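Local coordinates for perosamine synthetase (Caulobacter crescentus, PDB 3BN1), which uses pyridoxal phosphate and L-glutamate to aminate GDP-4-keto-6-deoxy-D-mannose, giving GDP-perosamine for the bacterial O-antigen, at residues Ser91-Ser94 / Val95-Gly99; Val319-Met323 / His324-Pro328; Gly261-Glu264 / Gln265-Arg269; Pro351-Ala354 / Gly355-Glu358. All coordinates share one frame; numbering follows the deposited sequence.

Contact 1 of 4, residues Ser91-Ser94 / Val95-Gly99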
loop_
_atom_site.group_PDB
_atom_site.type_symbol
_atom_site.label_atom_id
_atom_site.label_comp_id
_atom_site.label_asym_id
_atom_site.label_seq_id
_atom_site.Cartn_x
_atom_site.Cartn_y
_atom_site.Cartn_z
ATOM N N SER A 91 9.463 7.304 -9.286
ATOM C CA SER A 91 8.955 7.724 -10.589
ATOM C C SER A 91 9.219 6.652 -11.634
ATOM O O SER A 91 8.411 6.397 -12.549
ATOM C CB SER A 91 9.687 8.990 -11.081
ATOM O OG SER A 91 9.575 9.998 -10.106
ATOM N N ALA A 92 10.447 6.159 -11.597
ATOM C CA ALA A 92 10.871 5.156 -12.587
ATOM C C ALA A 92 10.350 3.818 -12.172
ATOM O O ALA A 92 9.978 3.033 -13.045
ATOM C CB ALA A 92 12.424 5.115 -12.664
ATOM N N ASN A 93 10.383 3.510 -10.873
ATOM C CA ASN A 93 9.952 2.171 -10.431
ATOM C C ASN A 93 8.543 1.882 -10.826
ATOM O O ASN A 93 8.170 0.770 -11.227
ATOM C CB ASN A 93 10.065 1.938 -8.893
ATOM C CG ASN A 93 11.534 1.831 -8.439
ATOM O OD1 ASN A 93 12.441 1.591 -9.253
ATOM N ND2 ASN A 93 11.764 1.969 -7.128
ATOM N N SER A 94 7.721 2.929 -10.715
ATOM C CA SER A 94 6.305 2.811 -11.073
ATOM C C SER A 94 6.094 2.284 -12.514
ATOM O O SER A 94 5.220 1.456 -12.780
ATOM C CB SER A 94 5.539 4.131 -10.754
ATOM O OG SER A 94 5.812 5.192 -11.666
ATOM N N VAL A 95 6.967 2.694 -13.439
ATOM C CA VAL A 95 6.886 2.278 -14.840
ATOM C C VAL A 95 7.381 0.832 -14.900
ATOM O O VAL A 95 6.779 -0.063 -15.517
ATOM C CB VAL A 95 7.779 3.207 -15.711
ATOM C CG1 VAL A 95 8.016 2.736 -17.164
ATOM C CG2 VAL A 95 7.298 4.649 -15.601
ATOM N N THR A 96 8.439 0.630 -14.139
ATOM C CA THR A 96 9.007 -0.673 -14.075
ATOM C C THR A 96 7.968 -1.656 -13.643
ATOM O O THR A 96 7.926 -2.739 -14.182
ATOM C CB THR A 96 10.169 -0.695 -13.113
ATOM O OG1 THR A 96 11.258 -0.061 -13.788
ATOM C CG2 THR A 96 10.652 -2.154 -12.873
ATOM N N TYR A 97 7.164 -1.300 -12.651
ATOM C CA TYR A 97 6.195 -2.251 -12.167
ATOM C C TYR A 97 5.200 -2.602 -13.268
ATOM O O TYR A 97 4.568 -3.676 -13.221
ATOM C CB TYR A 97 5.372 -1.678 -11.050
ATOM C CG TYR A 97 6.054 -1.154 -9.818
ATOM C CD1 TYR A 97 7.275 -1.635 -9.384
ATOM C CD2 TYR A 97 5.452 -0.139 -9.084
ATOM C CE1 TYR A 97 7.910 -1.089 -8.223
ATOM C CE2 TYR A 97 6.045 0.384 -7.969
ATOM C CZ TYR A 97 7.232 -0.139 -7.481
ATOM O OH TYR A 97 7.791 0.354 -6.320
ATOM N N CYS A 98 5.013 -1.712 -14.239
ATOM C CA CYS A 98 4.044 -2.036 -15.308
ATOM C C CYS A 98 4.672 -3.009 -16.261
ATOM O O CYS A 98 3.982 -3.580 -17.083
ATOM C CB CYS A 98 3.620 -0.803 -16.118
ATOM S SG CYS A 98 2.811 0.384 -15.008
ATOM N N GLY A 99 5.978 -3.197 -16.151
ATOM C CA GLY A 99 6.706 -4.058 -17.078
ATOM C C GLY A 99 7.012 -3.141 -18.276
ATOM O O GLY A 99 7.350 -3.610 -19.384
HETATM O O HOH W 1 9.292 2.775 -5.879
#
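The Tyr97 ring lies over the backbone of Asn93, one turn earlier in helix 90-98. This helix is the crossover of a beta-alpha-beta unit with strands 80-84 and 101-105, in the large mixed sheet of this aminotransferase. Asn93 O sits over one ring face, displaced toward the rim, 3.2 Å from Tyr97 CG. The same oxygen accepts the N-H of Tyr97 N at 2.7 Å. Tyr97 CG points back toward the start of the helix, anti to its own carbonyl carbon (chi1 -57°), which lays the ring along the earlier turn. Asn93 CB meets the far end of the ring at Tyr97 CE1, 3.8 Å away. A water joins the two polar ends: it accepts from Asn93 ND2 and donates to Tyr97 OH. Tyr97 OH also hydrogen-bonds Gly229 O of the second subunit, which places the ring at the dimer interface. Asn93 OD1 is held by Tyr329 OH of its own chain. Gly99, with positive phi, closes the helix in a Schellman motif. On another side of the helix, Ser94 OG turns back to Ser91 O at 3.0 Å, reaching that oxygen from above the carbonyl plane.

Contact 2 of 4, residues Val319-Met323 / His324-Pro328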
loop_
_atom_site.group_PDB
_atom_site.type_symbol
_atom_site.label_atom_id
_atom_site.label_comp_id
_atom_site.label_asym_id
_atom_site.label_seq_id
_atom_site.Cartn_x
_atom_site.Cartn_y
_atom_site.Cartn_z
ATOM N N VAL A 319 20.659 16.381 -3.343
ATOM C CA VAL A 319 19.634 16.327 -4.380
ATOM C C VAL A 319 19.617 14.844 -4.822
ATOM O O VAL A 319 20.618 14.128 -4.803
ATOM C CB VAL A 319 20.005 17.288 -5.521
ATOM C CG1 VAL A 319 19.458 16.854 -6.838
ATOM C CG2 VAL A 319 19.462 18.681 -5.135
ATOM N N PHE A 320 18.471 14.360 -5.229
ATOM C CA PHE A 320 18.364 12.960 -5.634
ATOM C C PHE A 320 19.443 12.534 -6.562
ATOM O O PHE A 320 19.837 13.317 -7.440
ATOM C CB PHE A 320 17.100 12.830 -6.462
ATOM C CG PHE A 320 15.863 13.189 -5.711
ATOM C CD1 PHE A 320 15.452 12.387 -4.667
ATOM C CD2 PHE A 320 15.056 14.264 -6.113
ATOM C CE1 PHE A 320 14.318 12.665 -3.947
ATOM C CE2 PHE A 320 13.824 14.554 -5.422
ATOM C CZ PHE A 320 13.487 13.769 -4.340
ATOM N N HIS A 321 19.874 11.272 -6.426
ATOM C CA HIS A 321 20.905 10.756 -7.335
ATOM C C HIS A 321 20.196 10.454 -8.609
ATOM O O HIS A 321 19.149 9.807 -8.562
ATOM C CB HIS A 321 21.529 9.423 -6.847
ATOM C CG HIS A 321 22.202 9.525 -5.524
ATOM N ND1 HIS A 321 22.918 10.642 -5.144
ATOM C CD2 HIS A 321 22.225 8.681 -4.465
ATOM C CE1 HIS A 321 23.348 10.487 -3.905
ATOM N NE2 HIS A 321 22.960 9.298 -3.476
ATOM N N PRO A 322 20.793 10.830 -9.745
ATOM C CA PRO A 322 20.164 10.519 -11.014
ATOM C C PRO A 322 19.949 8.986 -11.100
ATOM O O PRO A 322 20.812 8.199 -10.703
ATOM C CB PRO A 322 21.204 11.011 -12.027
ATOM C CG PRO A 322 21.851 12.193 -11.379
ATOM C CD PRO A 322 21.927 11.777 -9.906
ATOM N N MET A 323 18.838 8.573 -11.685
ATOM C CA MET A 323 18.552 7.134 -11.769
ATOM C C MET A 323 19.681 6.356 -12.409
ATOM O O MET A 323 19.986 5.224 -12.050
ATOM C CB MET A 323 17.407 6.898 -12.769
ATOM C CG MET A 323 16.096 7.562 -12.344
ATOM S SD MET A 323 15.342 6.882 -10.848
ATOM C CE MET A 323 16.469 7.738 -9.483
ATOM N N HIS A 324 20.135 6.900 -13.526
ATOM C CA HIS A 324 21.097 6.181 -14.351
ATOM C C HIS A 324 22.412 5.952 -13.622
ATOM O O HIS A 324 23.326 5.332 -14.162
ATOM C CB HIS A 324 21.248 6.877 -15.790
ATOM C CG HIS A 324 22.006 8.170 -15.769
ATOM N ND1 HIS A 324 21.499 9.305 -15.167
ATOM C CD2 HIS A 324 23.268 8.491 -16.167
ATOM C CE1 HIS A 324 22.396 10.277 -15.230
ATOM N NE2 HIS A 324 23.483 9.808 -15.830
ATOM N N ILE A 325 22.563 6.515 -12.425
ATOM C CA ILE A 325 23.854 6.303 -11.776
ATOM C C ILE A 325 23.648 5.311 -10.656
ATOM O O ILE A 325 24.588 5.006 -9.954
ATOM C CB ILE A 325 24.615 7.541 -11.239
ATOM C CG1 ILE A 325 23.925 8.114 -10.007
ATOM C CG2 ILE A 325 24.681 8.627 -12.262
ATOM C CD1 ILE A 325 24.764 9.223 -9.235
ATOM N N MET A 326 22.440 4.794 -10.485
ATOM C CA MET A 326 22.271 3.801 -9.442
ATOM C C MET A 326 22.041 2.434 -10.074
ATOM O O MET A 326 21.574 2.394 -11.192
ATOM C CB MET A 326 21.177 4.202 -8.459
ATOM C CG MET A 326 21.576 5.408 -7.643
ATOM S SD MET A 326 20.361 5.800 -6.446
ATOM C CE MET A 326 18.976 6.312 -7.438
ATOM N N PRO A 327 22.325 1.330 -9.366
ATOM C CA PRO A 327 22.221 0.002 -9.961
ATOM C C PRO A 327 20.964 -0.339 -10.743
ATOM O O PRO A 327 21.017 -0.895 -11.839
ATOM C CB PRO A 327 22.373 -0.922 -8.759
ATOM C CG PRO A 327 23.293 -0.142 -7.836
ATOM C CD PRO A 327 22.964 1.293 -8.037
ATOM N N PRO A 328 19.804 -0.026 -10.197
ATOM C CA PRO A 328 18.633 -0.453 -10.938
ATOM C C PRO A 328 18.484 0.148 -12.336
ATOM O O PRO A 328 17.889 -0.490 -13.192
ATOM C CB PRO A 328 17.456 -0.160 -10.003
ATOM C CG PRO A 328 18.001 0.267 -8.807
ATOM C CD PRO A 328 19.460 0.537 -8.878
#
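His321 meets Met326 and Ile325 as the chain bends back after strand 317-318. Its CB lies 3.8 Å from Met326 SD and 4.0 Å from Ile325 CD1. The Met326 sulfur also sits at the edge of the imidazole, in its plane, 5.0 Å from the His321 ring centroid. The methionine chain runs across the histidine. It is extended at chi2 and bends only at chi3 (-67°), which brings Met326 CE to 3.7 Å from His321 O. Trp224 of the second subunit meets the His321 ring and also packs on Met326, so this corner belongs to the dimer interface.

The Pro322 ring touches two residues of 324-328. Its CB is 3.5 Å from His324 CE1, and its CD is 3.9 Å from Ile325 CD1. The turn itself is a short 3-10 segment in the loop between strand 317-318 and helix 338-346. Pro322 O probably accepts the Ile325 N-H, three residues on, though that nitrogen is not firmly placed.

Met323 O accepts a hydrogen bond from Met326 N at 2.9 Å, again three residues on. The Met323 side chain is bent at both chi2 and chi3. Its CE meets Met326 CE at 3.5 Å, methyl against methyl. His324 is held at both ring nitrogens: ND1 is hydrogen-bonded to Ser85 OG and NE2 to Glu341 OE2. One face of its ring has Ile325 CG2 near the rim.

Contact 3 of 4, residues Gly261-Glu264 / Gln265-Arg269; sequences GWYE and QKLAR
Three successive backbone hydrogen bonds span four residues each: Gln265 N to Gly261 O, Lys266 N to Trp262 O and Leu267 N to Tyr263 O. The middle one is the shortest, at 2.8 Å. After these three bonds the chain goes over to a 3-10 turn, where Arg269 N donates to Lys266 O.

Trp262 and Lys266 run alongside each other in the same direction. The lysine methylenes pass close to Trp262 O, and its CE then reaches Trp262 CB at 3.8 Å. The same CE stands 3.9 Å from Trp262 CD1, at the pyrrole part of the indole. A bend at chi4 (-99°) turns the ammonium aside at the end of an otherwise extended chain. Lys266 NZ forms salt bridges with Glu358 and Asp362 of helix 358-371.

Leu267 CB comes close to Tyr263 O, at 3.1 Å, one turn back. Its CD2 only grazes the Tyr263 ring, 4.4 Å from CD1. That ring stacks on Tyr290, and its hydroxyl hydrogen-bonds Pro351 O.

These are i to i+4 contacts at the C-terminal end of helix 249-266. Here that helix packs against helix 358-371 and against strand 290-294 of the four-stranded antiparallel sheet in this aspartate-aminotransferase-like enzyme.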
loop_
_atom_site.group_PDB
_atom_site.type_symbol
_atom_site.label_atom_id
_atom_site.label_comp_id
_atom_site.label_asym_id
_atom_site.label_seq_id
_atom_site.Cartn_x
_atom_site.Cartn_y
_atom_site.Cartn_z
ATOM N N GLY A 261 11.272 33.166 2.403
ATOM C CA GLY A 261 11.640 34.574 2.339
ATOM C C GLY A 261 12.855 34.928 3.175
ATOM O O GLY A 261 13.683 35.776 2.810
ATOM N N TRP A 262 12.991 34.228 4.285
ATOM C CA TRP A 262 14.110 34.442 5.195
ATOM C C TRP A 262 15.392 34.023 4.495
ATOM O O TRP A 262 16.399 34.727 4.542
ATOM C CB TRP A 262 13.858 33.649 6.463
ATOM C CG TRP A 262 12.888 34.333 7.308
ATOM C CD1 TRP A 262 12.669 35.692 7.369
ATOM C CD2 TRP A 262 11.985 33.719 8.252
ATOM N NE1 TRP A 262 11.638 35.946 8.259
ATOM C CE2 TRP A 262 11.205 34.765 8.817
ATOM C CE3 TRP A 262 11.765 32.392 8.679
ATOM C CZ2 TRP A 262 10.251 34.533 9.840
ATOM C CZ3 TRP A 262 10.794 32.161 9.690
ATOM C CH2 TRP A 262 10.038 33.242 10.240
ATOM N N TYR A 263 15.310 32.895 3.789
ATOM C CA TYR A 263 16.431 32.385 2.988
ATOM C C TYR A 263 16.864 33.388 1.935
ATOM O O TYR A 263 18.067 33.621 1.786
ATOM C CB TYR A 263 16.106 31.025 2.335
ATOM C CG TYR A 263 16.357 29.769 3.175
ATOM C CD1 TYR A 263 17.584 29.515 3.764
ATOM C CD2 TYR A 263 15.368 28.829 3.348
ATOM C CE1 TYR A 263 17.796 28.366 4.537
ATOM C CE2 TYR A 263 15.547 27.678 4.123
ATOM C CZ TYR A 263 16.762 27.421 4.707
ATOM O OH TYR A 263 16.983 26.249 5.438
ATOM N N GLU A 264 15.897 33.983 1.244
ATOM C CA GLU A 264 16.155 34.901 0.123
ATOM C C GLU A 264 16.888 36.126 0.602
ATOM O O GLU A 264 17.778 36.626 -0.062
ATOM C CB GLU A 264 14.858 35.269 -0.612
ATOM C CG GLU A 264 14.503 34.250 -1.696
ATOM C CD GLU A 264 15.624 34.065 -2.723
ATOM O OE1 GLU A 264 16.101 35.108 -3.237
ATOM O OE2 GLU A 264 16.029 32.899 -3.008
ATOM N N GLN A 265 16.483 36.559 1.788
ATOM C CA GLN A 265 17.050 37.731 2.408
ATOM C C GLN A 265 18.427 37.459 3.019
ATOM O O GLN A 265 19.393 38.216 2.877
ATOM C CB GLN A 265 16.104 38.236 3.505
ATOM C CG GLN A 265 16.596 39.507 4.249
ATOM C CD GLN A 265 16.126 39.613 5.706
ATOM O OE1 GLN A 265 14.983 39.280 6.038
ATOM N NE2 GLN A 265 17.007 40.094 6.579
ATOM N N LYS A 266 18.529 36.342 3.712
ATOM C CA LYS A 266 19.769 36.118 4.409
ATOM C C LYS A 266 20.911 35.477 3.654
ATOM O O LYS A 266 22.085 35.566 4.092
ATOM C CB LYS A 266 19.441 35.443 5.750
ATOM C CG LYS A 266 18.216 36.015 6.434
ATOM C CD LYS A 266 17.633 35.100 7.527
ATOM C CE LYS A 266 16.430 35.760 8.201
ATOM N NZ LYS A 266 16.920 36.356 9.448
ATOM N N LEU A 267 20.569 34.837 2.528
ATOM C CA LEU A 267 21.529 34.073 1.739
ATOM C C LEU A 267 22.639 34.902 1.184
ATOM O O LEU A 267 23.656 34.372 0.773
ATOM C CB LEU A 267 20.911 33.203 0.630
ATOM C CG LEU A 267 20.504 31.756 0.990
ATOM C CD1 LEU A 267 20.474 30.877 -0.244
ATOM C CD2 LEU A 267 21.315 31.080 2.101
ATOM N N ALA A 268 22.428 36.209 1.187
ATOM C CA ALA A 268 23.424 37.175 0.741
ATOM C C ALA A 268 24.732 36.992 1.537
ATOM O O ALA A 268 25.843 37.141 1.033
ATOM C CB ALA A 268 22.843 38.588 0.993
ATOM N N ARG A 269 24.592 36.670 2.810
ATOM C CA ARG A 269 25.756 36.478 3.645
ATOM C C ARG A 269 26.740 35.431 3.101
ATOM O O ARG A 269 27.921 35.432 3.444
ATOM C CB ARG A 269 25.263 36.117 5.056
ATOM C CG ARG A 269 26.322 36.275 6.129
ATOM C CD ARG A 269 26.021 35.380 7.324
ATOM N NE ARG A 269 27.226 34.831 7.954
ATOM C CZ ARG A 269 27.281 34.383 9.210
ATOM N NH1 ARG A 269 26.199 34.428 9.988
ATOM N NH2 ARG A 269 28.417 33.889 9.699
#

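Contact 4 of 4, residues Pro351-Ala354 / Gly355-Glu358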
loop_
_atom_site.group_PDB
_atom_site.type_symbol
_atom_site.label_atom_id
_atom_site.label_comp_id
_atom_site.label_asym_id
_atom_site.label_seq_id
_atom_site.Cartn_x
_atom_site.Cartn_y
_atom_site.Cartn_z
ATOM N N PRO A 351 16.873 22.784 5.135
ATOM C CA PRO A 351 15.621 22.725 5.914
ATOM C C PRO A 351 14.560 23.729 5.410
ATOM O O PRO A 351 14.795 24.950 5.243
ATOM C CB PRO A 351 16.039 23.101 7.334
ATOM C CG PRO A 351 17.487 22.691 7.404
ATOM C CD PRO A 351 18.067 22.934 5.979
ATOM N N THR A 352 13.362 23.178 5.237
ATOM C CA THR A 352 12.214 23.926 4.737
ATOM C C THR A 352 10.993 23.210 5.238
ATOM O O THR A 352 10.684 22.101 4.798
ATOM C CB THR A 352 12.177 23.868 3.176
ATOM O OG1 THR A 352 13.516 23.726 2.654
ATOM C CG2 THR A 352 11.589 25.139 2.629
ATOM N N HIS A 353 10.335 23.827 6.197
ATOM C CA HIS A 353 9.110 23.253 6.773
ATOM C C HIS A 353 8.422 24.317 7.608
ATOM O O HIS A 353 9.065 25.286 8.019
ATOM C CB HIS A 353 9.286 21.867 7.506
ATOM C CG HIS A 353 10.077 21.915 8.780
ATOM N ND1 HIS A 353 9.576 22.419 9.962
ATOM C CD2 HIS A 353 11.361 21.560 9.035
ATOM C CE1 HIS A 353 10.518 22.385 10.885
ATOM N NE2 HIS A 353 11.603 21.844 10.355
ATOM N N ALA A 354 7.138 24.122 7.868
ATOM C CA ALA A 354 6.326 25.094 8.580
ATOM C C ALA A 354 6.687 25.384 9.996
ATOM O O ALA A 354 6.235 26.413 10.495
ATOM C CB ALA A 354 4.785 24.791 8.470
ATOM N N GLY A 355 7.448 24.513 10.657
ATOM C CA GLY A 355 7.830 24.762 12.049
ATOM C C GLY A 355 9.119 25.603 12.220
ATOM O O GLY A 355 9.505 25.919 13.341
ATOM N N LEU A 356 9.780 25.986 11.129
ATOM C CA LEU A 356 11.046 26.755 11.235
ATOM C C LEU A 356 10.883 28.235 11.534
ATOM O O LEU A 356 10.049 28.900 10.911
ATOM C CB LEU A 356 11.887 26.627 9.965
ATOM C CG LEU A 356 12.113 25.163 9.604
ATOM C CD1 LEU A 356 12.655 25.346 8.227
ATOM C CD2 LEU A 356 13.212 24.635 10.601
ATOM N N THR A 357 11.693 28.715 12.490
ATOM C CA THR A 357 11.742 30.126 12.903
ATOM C C THR A 357 12.843 30.887 12.177
ATOM O O THR A 357 13.780 30.282 11.673
ATOM C CB THR A 357 11.973 30.309 14.445
ATOM O OG1 THR A 357 13.270 29.846 14.838
ATOM C CG2 THR A 357 10.912 29.549 15.214
ATOM N N GLU A 358 12.757 32.217 12.222
ATOM C CA GLU A 358 13.746 33.082 11.612
ATOM C C GLU A 358 15.100 32.781 12.273
ATOM O O GLU A 358 16.123 32.727 11.606
ATOM C CB GLU A 358 13.378 34.572 11.770
ATOM C CG GLU A 358 14.347 35.381 10.960
ATOM C CD GLU A 358 14.081 36.863 10.972
ATOM O OE1 GLU A 358 13.055 37.221 11.550
ATOM O OE2 GLU A 358 14.863 37.677 10.420
#
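A type I beta turn from His353 to Leu356 leads from strand 347-350 toward helix 358-371. His353 and Leu356 stand at its two ends and touch through their side chains. Leu356 CG lies over the centre of the imidazole, 3.5 Å from the His353 ring centroid and 14° off the ring normal. This is a CH-pi contact. Leu356 CD2 continues over the ring to His353 NE2 at 3.2 Å, a tight approach. The other methyl, CD1, goes to the backbone instead and comes within 3.4 Å of His353 N. That nitrogen is buried here and has no polar partner in the model.

The imidazole also hydrogen-bonds to the turn. Its ND1 accepts from Gly355 N at 3.1 Å, with the donor tilted 20° out of the ring plane. A chi1 of 68° places His353 CG between its backbone N and carbonyl carbon, which folds the ring back over the turn. The classic hydrogen bond of the turn runs from Leu356 N to His353 O at 3.3 Å.

The turn is followed by a helix start. Thr357 occupies the N-cap of helix 358-371, and its side chain caps a backbone N of the first turn. Asp360 OD2 accepts in return from Thr357 N, a pairing that resembles a capping box. Helix 249-266 covers this region: Val259 packs on Leu356 and Ala255 on Ala354. Pro351 CB adds a looser contact to Leu356 CD1 at 4.2 Å.

In the fold
Along the chain the order is contact 1, contact 3, contact 2, contact 4. Contacts 1 and 2 have centres about 15 Å apart and touch through Ala92 CB and Met323 SD, 3.9 Å apart. Contact 1 lies beside the large mixed sheet; contact 2 follows strand 317-318 of the four-stranded sheet. Both reach the second subunit near the bound 2-oxoglutarate: the side chains of Tyr97 and His321 are about 9 and 11 Å from it. Contacts 3 and 4 lie about 14 Å apart, centre to centre. Trp262 CZ3 packs on Glu358 N at 3.2 Å, joining helices 249-266 and 358-371. Contacts 1 and 3 lie on opposite sides of the chain's centre, about 39 Å between centres.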